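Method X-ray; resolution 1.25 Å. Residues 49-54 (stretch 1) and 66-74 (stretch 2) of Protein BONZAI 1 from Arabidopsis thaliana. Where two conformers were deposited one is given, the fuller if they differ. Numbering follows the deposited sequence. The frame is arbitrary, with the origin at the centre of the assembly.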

# COMPACT_ATOMS: atom_id res chain seq x y z
N PRO A 49 3.35 -10.92 1.75
CA PRO A 49 2.04 -10.30 1.61
C PRO A 49 1.16 -10.55 2.84
O PRO A 49 1.05 -11.68 3.28
CB PRO A 49 1.45 -10.96 0.36
CG PRO A 49 2.67 -11.35 -0.42
CD PRO A 49 3.64 -11.84 0.64
N VAL A 50 0.58 -9.49 3.38
CA VAL A 50 -0.30 -9.57 4.60
C VAL A 50 -1.69 -9.05 4.30
O VAL A 50 -2.62 -9.39 5.04
CB VAL A 50 0.34 -8.85 5.80
CG1 VAL A 50 1.60 -9.56 6.29
CG2 VAL A 50 0.64 -7.38 5.56
N SER A 51 -1.86 -8.24 3.24
CA SER A 51 -3.17 -7.71 2.88
C SER A 51 -3.19 -7.44 1.37
O SER A 51 -2.16 -7.05 0.82
CB SER A 51 -3.44 -6.49 3.66
OG SER A 51 -4.77 -6.12 3.44
N LYS A 52 -4.30 -7.68 0.73
CA LYS A 52 -4.48 -7.25 -0.67
C LYS A 52 -5.89 -6.70 -0.85
O LYS A 52 -6.84 -7.12 -0.15
CB LYS A 52 -4.16 -8.37 -1.66
CG LYS A 52 -5.08 -9.58 -1.59
CD LYS A 52 -4.81 -10.57 -2.70
CE LYS A 52 -5.70 -11.79 -2.65
NZ LYS A 52 -7.12 -11.44 -2.40
N THR A 53 -6.00 -5.73 -1.73
CA THR A 53 -7.33 -5.23 -2.13
C THR A 53 -7.92 -6.14 -3.21
O THR A 53 -7.18 -6.91 -3.86
CB THR A 53 -7.27 -3.78 -2.62
OG1 THR A 53 -6.60 -3.71 -3.90
CG2 THR A 53 -6.57 -2.87 -1.64
N GLU A 54 -9.23 -5.96 -3.41
CA GLU A 54 -9.91 -6.40 -4.64
C GLU A 54 -9.29 -5.70 -5.85
O GLU A 54 -8.66 -4.63 -5.73
CB GLU A 54 -11.39 -6.12 -4.54
CG GLU A 54 -11.76 -4.65 -4.64
CD GLU A 54 -11.60 -3.83 -3.36
OE1 GLU A 54 -11.25 -4.40 -2.31
OE2 GLU A 54 -11.82 -2.60 -3.43
N PRO A 66 -12.00 -0.75 2.36
CA PRO A 66 -11.04 -0.72 3.44
C PRO A 66 -10.29 -2.03 3.61
O PRO A 66 -10.80 -3.14 3.39
CB PRO A 66 -11.85 -0.46 4.72
CG PRO A 66 -13.25 -0.10 4.24
CD PRO A 66 -13.37 -0.39 2.77
N VAL A 67 -9.00 -1.89 3.96
CA VAL A 67 -8.18 -2.99 4.46
C VAL A 67 -7.95 -2.83 5.96
O VAL A 67 -7.97 -1.72 6.47
CB VAL A 67 -6.87 -3.14 3.68
CG1 VAL A 67 -7.12 -3.32 2.17
CG2 VAL A 67 -5.91 -2.02 3.92
N PHE A 68 -7.74 -3.94 6.65
CA PHE A 68 -7.52 -3.96 8.11
C PHE A 68 -6.17 -4.57 8.38
O PHE A 68 -5.88 -5.66 7.88
CB PHE A 68 -8.60 -4.81 8.79
CG PHE A 68 -9.96 -4.22 8.60
CD1 PHE A 68 -10.70 -4.52 7.46
CD2 PHE A 68 -10.44 -3.28 9.48
CE1 PHE A 68 -11.90 -3.88 7.20
CE2 PHE A 68 -11.68 -2.69 9.25
CZ PHE A 68 -12.40 -3.00 8.13
N LEU A 69 -5.31 -3.84 9.06
CA LEU A 69 -3.95 -4.31 9.36
C LEU A 69 -3.71 -4.33 10.87
O LEU A 69 -3.90 -3.30 11.55
CB LEU A 69 -2.95 -3.38 8.67
CG LEU A 69 -2.92 -3.46 7.16
CD1 LEU A 69 -2.15 -2.29 6.56
CD2 LEU A 69 -2.35 -4.80 6.69
N SER A 70 -3.28 -5.46 11.36
CA SER A 70 -2.87 -5.62 12.77
C SER A 70 -1.40 -5.26 12.92
O SER A 70 -0.61 -5.29 11.95
CB SER A 70 -3.12 -7.04 13.21
OG SER A 70 -2.15 -7.91 12.63
N VAL A 71 -0.97 -5.09 14.16
CA VAL A 71 0.44 -4.97 14.54
C VAL A 71 1.19 -6.26 14.19
O VAL A 71 2.32 -6.15 13.75
CB VAL A 71 0.56 -4.60 16.03
CG1 VAL A 71 1.98 -4.76 16.53
CG2 VAL A 71 0.08 -3.17 16.25
N GLN A 72 0.56 -7.42 14.30
CA GLN A 72 1.28 -8.67 13.95
C GLN A 72 1.56 -8.69 12.43
O GLN A 72 2.59 -9.22 12.01
CB GLN A 72 0.46 -9.84 14.46
CG GLN A 72 0.30 -9.85 16.00
CD GLN A 72 -0.54 -8.71 16.58
OE1 GLN A 72 -1.72 -8.50 16.19
NE2 GLN A 72 0.05 -8.05 17.60
N GLN A 73 0.69 -8.13 11.62
CA GLN A 73 0.87 -8.10 10.15
C GLN A 73 2.00 -7.15 9.78
O GLN A 73 2.59 -7.37 8.72
CB GLN A 73 -0.46 -7.77 9.46
CG GLN A 73 -1.46 -8.92 9.46
CD GLN A 73 -2.81 -8.48 8.97
OE1 GLN A 73 -3.40 -7.52 9.48
NE2 GLN A 73 -3.29 -9.13 7.92
N VAL A 74 2.21 -6.04 10.50
CA VAL A 74 3.16 -4.99 10.06
C VAL A 74 4.42 -4.97 10.90
O VAL A 74 5.38 -4.30 10.47
CB VAL A 74 2.47 -3.60 10.02
CG1 VAL A 74 1.29 -3.57 9.06
CG2 VAL A 74 2.05 -3.11 11.39
O HOH W 1 -5.56 -7.81 6.33

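Strand 49-52 and strand 67-70 run roughly antiparallel, their directions 155° apart, but their axes come no closer than 7.7 Å and no direct hydrogen bond links the two stretches. Side chains and one water hold this contact together, not sheet pairing.

V50 covers the most surface. Its CB points toward the second stretch, where it lies 3.9 Å from CB of Q73, the aliphatic base of the glutamine serving as apolar surface. Its CG2 also meets CD2 of L69 at 4.1 Å, a plain hydrocarbon contact.

The amide of Q73 is also engaged at the helix start, where S70 is the N-cap. S70 N donates to Q73 OE1 at 2.8 Å, nearly straight, while Q73 N donates to the N-cap oxygen S70 OG at 3.0 Å. The other end of the amide, Q73 NE2, sits 3.0 Å from V50 O, but the angle is too poor for a hydrogen bond; NE2 instead donates to water 1, which in turn donates to F68 O and makes a weak bond with S51 OG.

V67 closes the other end. Its CB lies 3.7 Å from S51 OG, and its CG1 meets CG2 of T53 at 3.9 Å. Between these ends, S51 CB rests 3.6 Å from L69 CD2, a van der Waals contact between two carbons.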